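Local coordinates for protein invasin homolog AafB, Major fimbrial subunit of aggregative adherence fimbria II AafA chimeric construct (Escherichia coli, PDB 4OR1) that is a minor pilin of the aggregative adherence fimbriae of enteroaggregative E. coli, which probably mediate host adhesion and biofilm formation, at residues E121-S127 with T147-T153; L28-L34 with L76-L80; I39-E43 with E102-I106. All coordinates share one frame; numbering follows the deposited sequence.

Interaction 1. Residues E121-S127 with T147-T153; sequences EYIFSVS and TATSTIT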
loop_
_atom_site.group_PDB
_atom_site.type_symbol
_atom_site.label_atom_id
_atom_site.label_comp_id
_atom_site.label_asym_id
_atom_site.label_seq_id
_atom_site.Cartn_x
_atom_site.Cartn_y
_atom_site.Cartn_z
ATOM N N GLU A 121 3.716 16.408 -2.024
ATOM C CA GLU A 121 4.335 15.134 -1.713
ATOM C C GLU A 121 3.484 14.230 -0.857
ATOM O O GLU A 121 2.916 14.655 0.153
ATOM C CB GLU A 121 5.698 15.342 -1.068
ATOM C CG GLU A 121 6.810 15.369 -2.094
ATOM C CD GLU A 121 8.194 15.380 -1.491
ATOM O OE1 GLU A 121 8.360 14.937 -0.328
ATOM O OE2 GLU A 121 9.116 15.827 -2.204
ATOM N N TYR A 122 3.419 12.968 -1.265
ATOM C CA TYR A 122 2.642 11.978 -0.551
ATOM C C TYR A 122 3.517 10.796 -0.179
ATOM O O TYR A 122 4.142 10.181 -1.046
ATOM C CB TYR A 122 1.445 11.545 -1.395
ATOM C CG TYR A 122 0.559 12.706 -1.788
ATOM C CD1 TYR A 122 -0.436 13.176 -0.922
ATOM C CD2 TYR A 122 0.734 13.357 -3.012
ATOM C CE1 TYR A 122 -1.248 14.244 -1.277
ATOM C CE2 TYR A 122 -0.065 14.436 -3.367
ATOM C CZ TYR A 122 -1.058 14.869 -2.501
ATOM O OH TYR A 122 -1.870 15.928 -2.853
ATOM N N ILE A 123 3.577 10.517 1.121
ATOM C CA ILE A 123 4.336 9.383 1.650
ATOM C C ILE A 123 3.436 8.153 1.826
ATOM O O ILE A 123 2.480 8.170 2.619
ATOM C CB ILE A 123 4.981 9.721 3.026
ATOM C CG1 ILE A 123 6.013 10.846 2.893
ATOM C CG2 ILE A 123 5.608 8.459 3.652
ATOM C CD1 ILE A 123 6.333 11.532 4.198
ATOM N N PHE A 124 3.732 7.092 1.079
ATOM C CA PHE A 124 3.043 5.825 1.278
ATOM C C PHE A 124 3.840 5.016 2.287
ATOM O O PHE A 124 5.049 4.831 2.120
ATOM C CB PHE A 124 2.929 5.049 -0.030
ATOM C CG PHE A 124 2.099 5.725 -1.076
ATOM C CD1 PHE A 124 0.979 6.471 -0.739
ATOM C CD2 PHE A 124 2.442 5.616 -2.412
ATOM C CE1 PHE A 124 0.208 7.098 -1.720
ATOM C CE2 PHE A 124 1.672 6.229 -3.401
ATOM C CZ PHE A 124 0.553 6.969 -3.051
ATOM N N SER A 125 3.170 4.541 3.333
ATOM C CA SER A 125 3.829 3.716 4.333
ATOM C C SER A 125 3.056 2.432 4.571
ATOM O O SER A 125 1.877 2.458 4.933
ATOM C CB SER A 125 3.987 4.482 5.632
ATOM O OG SER A 125 4.467 3.619 6.644
ATOM N N VAL A 126 3.735 1.306 4.377
ATOM C CA VAL A 126 3.103 -0.009 4.386
ATOM C C VAL A 126 3.846 -0.989 5.288
ATOM O O VAL A 126 5.072 -1.092 5.205
ATOM C CB VAL A 126 3.087 -0.582 2.968
ATOM C CG1 VAL A 126 2.547 -1.984 2.971
ATOM C CG2 VAL A 126 2.241 0.294 2.064
ATOM N N SER A 127 3.106 -1.719 6.124
ATOM C CA SER A 127 3.691 -2.752 6.991
ATOM C C SER A 127 3.201 -4.147 6.642
ATOM O O SER A 127 2.039 -4.327 6.296
ATOM C CB SER A 127 3.399 -2.471 8.461
ATOM O OG SER A 127 3.803 -1.163 8.809
ATOM N N THR A 147 8.255 -2.356 8.209
ATOM C CA THR A 147 7.624 -1.252 7.477
ATOM C C THR A 147 8.498 -0.775 6.319
ATOM O O THR A 147 9.718 -0.787 6.412
ATOM C CB THR A 147 7.333 -0.043 8.416
ATOM O OG1 THR A 147 6.458 -0.444 9.479
ATOM C CG2 THR A 147 6.703 1.135 7.646
ATOM N N ALA A 148 7.869 -0.357 5.228
ATOM C CA ALA A 148 8.582 0.235 4.106
ATOM C C ALA A 148 7.830 1.482 3.693
ATOM O O ALA A 148 6.609 1.552 3.850
ATOM C CB ALA A 148 8.662 -0.739 2.964
ATOM N N THR A 149 8.546 2.480 3.186
ATOM C CA THR A 149 7.896 3.719 2.771
ATOM C C THR A 149 8.435 4.223 1.450
ATOM O O THR A 149 9.612 4.046 1.143
ATOM C CB THR A 149 8.062 4.848 3.794
ATOM O OG1 THR A 149 9.380 5.398 3.675
ATOM C CG2 THR A 149 7.814 4.359 5.234
ATOM N N SER A 150 7.561 4.853 0.677
ATOM C CA SER A 150 7.932 5.450 -0.596
ATOM C C SER A 150 7.205 6.774 -0.722
ATOM O O SER A 150 6.101 6.932 -0.202
ATOM C CB SER A 150 7.573 4.527 -1.766
ATOM O OG SER A 150 8.330 4.849 -2.921
ATOM N N THR A 151 7.837 7.728 -1.396
ATOM C CA THR A 151 7.257 9.040 -1.585
ATOM C C THR A 151 6.886 9.262 -3.041
ATOM O O THR A 151 7.630 8.891 -3.942
ATOM C CB THR A 151 8.211 10.141 -1.090
ATOM O OG1 THR A 151 8.388 9.997 0.324
ATOM C CG2 THR A 151 7.646 11.536 -1.361
ATOM N N ILE A 152 5.721 9.854 -3.258
ATOM C CA ILE A 152 5.314 10.279 -4.592
ATOM C C ILE A 152 5.154 11.796 -4.623
ATOM O O ILE A 152 4.726 12.405 -3.632
ATOM C CB ILE A 152 3.998 9.615 -5.039
ATOM C CG1 ILE A 152 2.877 9.909 -4.040
ATOM C CG2 ILE A 152 4.183 8.124 -5.231
ATOM C CD1 ILE A 152 1.513 9.700 -4.622
ATOM N N THR A 153 5.500 12.403 -5.755
ATOM C CA THR A 153 5.378 13.848 -5.907
ATOM C C THR A 153 4.398 14.161 -7.037
ATOM O O THR A 153 4.639 13.801 -8.188
ATOM C CB THR A 153 6.763 14.537 -6.158
ATOM O OG1 THR A 153 7.348 14.041 -7.368
ATOM C CG2 THR A 153 7.748 14.291 -4.994
#
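Tyr122, Phe124 and Val126 of the AafB part pair with Ile152, Ser150 and Ala148 of the fused AafA segment. The arrangement is consistent with engineered donor-strand complementation of an immunoglobulin-like pilin: the grafted strand 146-154 runs antiparallel to strand 120-131 at the edge of a sheet.

The backbones are joined by six N-H...O bonds, two for each of these pairs. The Tyr122 N to Ile152 O bond is 2.8 Å long and close to straight at 173°. Between the pairs, CA-H...O contacts fill the ladder, such as Ile123 CA to Ser150 O at 3.5 Å.

The apolar contact is carried by Ile152. Its CG1 lies between backbone N and carbonyl carbon (chi1 57°), and the extended CD1 reaches the CZ end of the Phe124 ring obliquely, while CG1 passes the CB of Tyr122. Leu17 and Leu76 pack on the same buried face.

The other face is mixed, mostly polar, with Ile123 CG1 against Thr151 OG1. The CG of Glu121 lies alongside the CG2 of Thr153, both side chains pointing the same way. Asn53 ND2 bonds to both Ser125 OG and Ser127 OG, and Ser127 OG also hydrogen-bonds Thr147 OG1 at 2.8 Å.

Interaction 2. Residues L28-L34 with L76-L80; sequences LFDGDIL and LWVRL
Leu34 lays its CD1 methyl against the CG1 of Val78, 3.9 Å away, the two side chains meeting at a slant. The same methyl meets the CD2 of Leu76 tip to tip, at 4.0 Å. On its other branch Leu76 receives Leu28, whose CD2 comes at about a right angle to CD1 with 4.1 Å between them. These four buried side chains make one apolar patch; Met24 also packs on Leu34 and Ala117 on Leu76.

The two segments are not paired through their backbones. Strand 104-111 lies between strands 33-41 and 75-80 in the larger sheet of this immunoglobulin-like pilin, and it bonds to the Leu34 backbone through Val109. The contact therefore bridges across a neighbouring strand, within the AafB part of the fusion.

Ahead of strand 33-41, Phe29 to Asp32 form a type II beta turn closed by Asp32 N to Phe29 O at 3.0 Å. Gly31 takes the third position with a positive phi (88°), the conformation a type II turn favours for glycine. The carboxylate of Asp32 returns to the turn, its OD2 accepting from Phe29 N.

At the solvent side, Asp30 swings its CG anti to the backbone N (chi1 -173°) and forms a salt bridge with the extended Arg79. NH1 comes to OD1 on the syn side but tilted out of the carboxylate plane, and the carboxylate and guanidinium planes stand 43° apart. NH1 also engages Asp112 OD1, and Gly113 N donates to Asp30 OD1.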
loop_
_atom_site.group_PDB
_atom_site.type_symbol
_atom_site.label_atom_id
_atom_site.label_comp_id
_atom_site.label_asym_id
_atom_site.label_seq_id
_atom_site.Cartn_x
_atom_site.Cartn_y
_atom_site.Cartn_z
ATOM N N LEU A 28 -5.562 11.795 -11.823
ATOM C CA LEU A 28 -5.395 10.359 -11.621
ATOM C C LEU A 28 -6.646 9.601 -12.046
ATOM O O LEU A 28 -7.768 10.093 -11.883
ATOM C CB LEU A 28 -5.105 10.072 -10.146
ATOM C CG LEU A 28 -3.720 10.287 -9.520
ATOM C CD1 LEU A 28 -3.122 11.650 -9.799
ATOM C CD2 LEU A 28 -3.860 10.110 -8.022
ATOM N N PHE A 29 -6.451 8.403 -12.582
ATOM C CA PHE A 29 -7.566 7.561 -12.990
ATOM C C PHE A 29 -7.660 6.314 -12.123
ATOM O O PHE A 29 -6.648 5.848 -11.603
ATOM C CB PHE A 29 -7.462 7.199 -14.472
ATOM C CG PHE A 29 -7.450 8.398 -15.387
ATOM C CD1 PHE A 29 -8.645 8.964 -15.840
ATOM C CD2 PHE A 29 -6.243 8.977 -15.782
ATOM C CE1 PHE A 29 -8.636 10.092 -16.682
ATOM C CE2 PHE A 29 -6.226 10.093 -16.626
ATOM C CZ PHE A 29 -7.425 10.658 -17.072
ATOM N N ASP A 30 -8.874 5.785 -11.949
ATOM C CA ASP A 30 -9.069 4.577 -11.154
ATOM C C ASP A 30 -8.104 3.478 -11.600
ATOM O O ASP A 30 -7.898 3.259 -12.798
ATOM C CB ASP A 30 -10.496 4.077 -11.270
ATOM C CG ASP A 30 -10.781 2.926 -10.320
ATOM O OD1 ASP A 30 -10.614 3.111 -9.104
ATOM O OD2 ASP A 30 -11.180 1.837 -10.781
ATOM N N GLY A 31 -7.483 2.813 -10.635
ATOM C CA GLY A 31 -6.588 1.719 -10.966
ATOM C C GLY A 31 -5.147 2.103 -11.240
ATOM O O GLY A 31 -4.268 1.243 -11.153
ATOM N N ASP A 32 -4.894 3.371 -11.577
ATOM C CA ASP A 32 -3.527 3.848 -11.784
ATOM C C ASP A 32 -2.618 3.404 -10.654
ATOM O O ASP A 32 -2.850 3.724 -9.483
ATOM C CB ASP A 32 -3.462 5.370 -11.907
ATOM C CG ASP A 32 -3.893 5.875 -13.283
ATOM O OD1 ASP A 32 -4.357 5.053 -14.114
ATOM O OD2 ASP A 32 -3.774 7.100 -13.532
ATOM N N ILE A 33 -1.591 2.641 -11.020
ATOM C CA ILE A 33 -0.595 2.171 -10.075
ATOM C C ILE A 33 0.292 3.341 -9.660
ATOM O O ILE A 33 0.846 4.028 -10.508
ATOM C CB ILE A 33 0.210 1.008 -10.680
ATOM C CG1 ILE A 33 -0.705 -0.214 -10.807
ATOM C CG2 ILE A 33 1.399 0.659 -9.792
ATOM C CD1 ILE A 33 -0.316 -1.204 -11.869
ATOM N N LEU A 34 0.393 3.584 -8.357
ATOM C CA LEU A 34 1.166 4.725 -7.862
ATOM C C LEU A 34 2.438 4.267 -7.184
ATOM O O LEU A 34 3.390 5.044 -7.044
ATOM C CB LEU A 34 0.351 5.570 -6.879
ATOM C CG LEU A 34 -1.069 6.000 -7.248
ATOM C CD1 LEU A 34 -1.697 6.770 -6.102
ATOM C CD2 LEU A 34 -1.084 6.816 -8.524
ATOM N N LEU A 76 -5.388 11.855 -0.874
ATOM C CA LEU A 76 -5.255 10.967 -2.002
ATOM C C LEU A 76 -6.021 9.700 -1.660
ATOM O O LEU A 76 -5.773 9.085 -0.622
ATOM C CB LEU A 76 -3.785 10.655 -2.203
ATOM C CG LEU A 76 -3.305 10.446 -3.619
ATOM C CD1 LEU A 76 -3.230 11.772 -4.306
ATOM C CD2 LEU A 76 -1.932 9.855 -3.551
ATOM N N TRP A 77 -6.963 9.313 -2.508
ATOM C CA TRP A 77 -7.754 8.131 -2.224
ATOM C C TRP A 77 -7.162 6.970 -2.969
ATOM O O TRP A 77 -7.042 7.005 -4.192
ATOM C CB TRP A 77 -9.224 8.359 -2.571
ATOM C CG TRP A 77 -9.908 9.207 -1.533
ATOM C CD1 TRP A 77 -10.545 8.769 -0.404
ATOM C CD2 TRP A 77 -9.970 10.641 -1.498
ATOM N NE1 TRP A 77 -11.009 9.842 0.330
ATOM C CE2 TRP A 77 -10.665 11.002 -0.310
ATOM C CE3 TRP A 77 -9.500 11.656 -2.346
ATOM C CZ2 TRP A 77 -10.917 12.335 0.040
ATOM C CZ3 TRP A 77 -9.740 12.978 -1.994
ATOM C CH2 TRP A 77 -10.449 13.308 -0.810
ATOM N N VAL A 78 -6.756 5.949 -2.230
ATOM C CA VAL A 78 -5.904 4.905 -2.791
ATOM C C VAL A 78 -6.327 3.546 -2.259
ATOM O O VAL A 78 -6.863 3.452 -1.146
ATOM C CB VAL A 78 -4.409 5.163 -2.455
ATOM C CG1 VAL A 78 -3.981 6.559 -2.945
ATOM C CG2 VAL A 78 -4.144 5.023 -0.966
ATOM N N ARG A 79 -6.103 2.499 -3.050
ATOM C CA ARG A 79 -6.373 1.141 -2.574
ATOM C C ARG A 79 -5.180 0.207 -2.756
ATOM O O ARG A 79 -4.356 0.414 -3.650
ATOM C CB ARG A 79 -7.656 0.555 -3.201
ATOM C CG ARG A 79 -7.532 0.206 -4.659
ATOM C CD ARG A 79 -8.873 -0.216 -5.263
ATOM N NE ARG A 79 -8.716 -0.502 -6.698
ATOM C CZ ARG A 79 -9.056 0.331 -7.680
ATOM N NH1 ARG A 79 -9.613 1.501 -7.406
ATOM N NH2 ARG A 79 -8.850 -0.017 -8.935
ATOM N N LEU A 80 -5.099 -0.802 -1.887
ATOM C CA LEU A 80 -4.080 -1.840 -1.963
ATOM C C LEU A 80 -4.547 -3.035 -2.755
ATOM O O LEU A 80 -5.722 -3.153 -3.075
ATOM C CB LEU A 80 -3.749 -2.344 -0.571
ATOM C CG LEU A 80 -2.660 -1.621 0.214
ATOM C CD1 LEU A 80 -2.635 -2.138 1.629
ATOM C CD2 LEU A 80 -1.303 -1.814 -0.421
#

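Interaction 3. Residues I39-E43 with E102-I106; sequences IICRE and EEQVI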
loop_
_atom_site.group_PDB
_atom_site.type_symbol
_atom_site.label_atom_id
_atom_site.label_comp_id
_atom_site.label_asym_id
_atom_site.label_seq_id
_atom_site.Cartn_x
_atom_site.Cartn_y
_atom_site.Cartn_z
ATOM N N ILE A 39 6.735 -8.423 -0.391
ATOM C CA ILE A 39 7.105 -9.000 0.908
ATOM C C ILE A 39 7.857 -10.291 0.648
ATOM O O ILE A 39 7.407 -11.114 -0.160
ATOM C CB ILE A 39 5.892 -9.362 1.774
ATOM C CG1 ILE A 39 4.795 -8.317 1.659
ATOM C CG2 ILE A 39 6.292 -9.493 3.221
ATOM C CD1 ILE A 39 3.495 -8.784 2.244
ATOM N N ILE A 40 9.000 -10.459 1.315
ATOM C CA ILE A 40 9.759 -11.710 1.264
ATOM C C ILE A 40 9.631 -12.407 2.620
ATOM O O ILE A 40 9.877 -11.788 3.657
ATOM C CB ILE A 40 11.255 -11.468 0.923
ATOM C CG1 ILE A 40 11.432 -10.958 -0.511
ATOM C CG2 ILE A 40 12.056 -12.732 1.074
ATOM C CD1 ILE A 40 11.673 -9.452 -0.616
ATOM N N CYS A 41 9.221 -13.675 2.614
ATOM C CA CYS A 41 9.273 -14.507 3.827
ATOM C C CYS A 41 10.186 -15.698 3.594
ATOM O O CYS A 41 9.985 -16.464 2.644
ATOM C CB CYS A 41 7.892 -14.996 4.249
ATOM S SG CYS A 41 6.661 -13.713 4.520
ATOM N N ARG A 42 11.184 -15.853 4.463
ATOM C CA ARG A 42 12.195 -16.905 4.311
ATOM C C ARG A 42 12.057 -18.046 5.316
ATOM O O ARG A 42 12.750 -19.058 5.216
ATOM C CB ARG A 42 13.600 -16.313 4.375
ATOM C CG ARG A 42 13.862 -15.306 3.296
ATOM C CD ARG A 42 15.298 -14.865 3.310
ATOM N NE ARG A 42 15.520 -13.783 2.353
ATOM C CZ ARG A 42 15.361 -12.491 2.631
ATOM N NH1 ARG A 42 14.971 -12.099 3.842
ATOM N NH2 ARG A 42 15.587 -11.586 1.691
ATOM N N GLU A 43 11.175 -17.872 6.292
ATOM C CA GLU A 43 10.797 -18.956 7.175
ATOM C C GLU A 43 9.438 -19.512 6.718
ATOM O O GLU A 43 8.751 -18.898 5.893
ATOM C CB GLU A 43 10.772 -18.461 8.615
ATOM N N GLU A 102 4.776 -19.633 -1.074
ATOM C CA GLU A 102 5.877 -19.126 -1.902
ATOM C C GLU A 102 6.692 -18.103 -1.142
ATOM O O GLU A 102 6.252 -17.601 -0.106
ATOM C CB GLU A 102 5.368 -18.482 -3.199
ATOM C CG GLU A 102 4.264 -19.235 -3.926
ATOM C CD GLU A 102 2.881 -18.858 -3.430
ATOM O OE1 GLU A 102 2.081 -19.787 -3.182
ATOM O OE2 GLU A 102 2.598 -17.643 -3.280
ATOM N N GLU A 103 7.870 -17.778 -1.667
ATOM C CA GLU A 103 8.804 -16.932 -0.938
ATOM C C GLU A 103 8.399 -15.460 -0.893
ATOM O O GLU A 103 8.707 -14.771 0.088
ATOM C CB GLU A 103 10.226 -17.066 -1.486
ATOM C CG GLU A 103 11.288 -16.764 -0.428
ATOM C CD GLU A 103 12.561 -16.145 -0.997
ATOM O OE1 GLU A 103 12.631 -15.935 -2.226
ATOM O OE2 GLU A 103 13.485 -15.859 -0.207
ATOM N N GLN A 104 7.718 -14.989 -1.941
ATOM C CA GLN A 104 7.320 -13.584 -2.025
ATOM C C GLN A 104 6.019 -13.298 -2.771
ATOM O O GLN A 104 5.596 -14.072 -3.627
ATOM C CB GLN A 104 8.450 -12.747 -2.627
ATOM C CG GLN A 104 8.655 -12.912 -4.128
ATOM C CD GLN A 104 9.643 -11.894 -4.681
ATOM O OE1 GLN A 104 10.641 -11.566 -4.029
ATOM N NE2 GLN A 104 9.368 -11.386 -5.883
ATOM N N VAL A 105 5.396 -12.171 -2.423
ATOM C CA VAL A 105 4.251 -11.628 -3.159
ATOM C C VAL A 105 4.533 -10.219 -3.645
ATOM O O VAL A 105 5.318 -9.482 -3.041
ATOM C CB VAL A 105 2.967 -11.563 -2.312
ATOM C CG1 VAL A 105 2.457 -12.952 -2.020
ATOM C CG2 VAL A 105 3.210 -10.782 -1.030
ATOM N N ILE A 106 3.879 -9.858 -4.741
ATOM C CA ILE A 106 3.874 -8.490 -5.226
ATOM C C ILE A 106 2.549 -7.855 -4.804
ATOM O O ILE A 106 1.518 -8.526 -4.766
ATOM C CB ILE A 106 4.034 -8.443 -6.772
ATOM C CG1 ILE A 106 5.349 -9.099 -7.217
ATOM C CG2 ILE A 106 3.938 -7.012 -7.295
ATOM C CD1 ILE A 106 6.596 -8.481 -6.603
#
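Ile39 to Cys41 run antiparallel to Gln104 to Ile106, their short axes 5.1 Å apart at the closest. Ile39 and Val105 are a hydrogen-bonded pair: Ile39 N to Val105 O and Val105 N to Ile39 O both measure 3.2 Å. Ile40 and Gln104 form the non-hydrogen-bonded pair that follows, and the ladder ends with Cys41 N donating to Glu103 O at 2.8 Å. In this AafB domain the contact closes one end of the pairing between strands 33-41 and 104-111, adjacent strands of the larger sheet of the immunoglobulin-like sandwich. Cys41 adds a covalent tie through its disulfide to Cys130 on strand 120-131 of the opposing sheet.

On the buried face Ile39 and Val105 lie alongside each other, pointing the same way. CD1 of Ile39 is 3.8 Å from CG2 of Val105, and Phe48 of the opposing sheet packs on both residues.

The other face is more open to solvent. There Gln104 runs beside Ile40, its amide OE1 touching CG1. The CG of Glu103 stands anti to the backbone N (chi1 -153°), and a bend at chi2 brings OE2 up to CG2 of Ile40 and CG of Arg42. Glu103 OE2 is a long 3.9 Å from Arg42 NE and well out of the guanidinium plane, an attraction of charges with no N-H aimed at it. The firmer partner of Arg42 is Glu14, whose OE2 is bridged by NH2. One guanidinium face is covered by Ile40, with CG2 3.6 Å above the plane, over its centre.

How the interactions relate
From the N terminus, 28-34 leads into strand 33-41, whose far end supplies 39-43. Interaction 2 then closes a 41-residue loop when the chain returns at 76-80, and interaction 3 closes one of 58 residues at 102-106. Their segments alternate, so the two contacts cross; they lie on opposite sides of the chain's centre, about 24 Å apart between centres, and share strand 33-41. Interaction 1 follows in series, its 19-residue connection running from AafB into the grafted AafA strand. It lies in the other sheet, yet meets interaction 2 across the core, where Ile152 and Phe124 pack on Leu76 and Leu34. Interaction 3 touches neither.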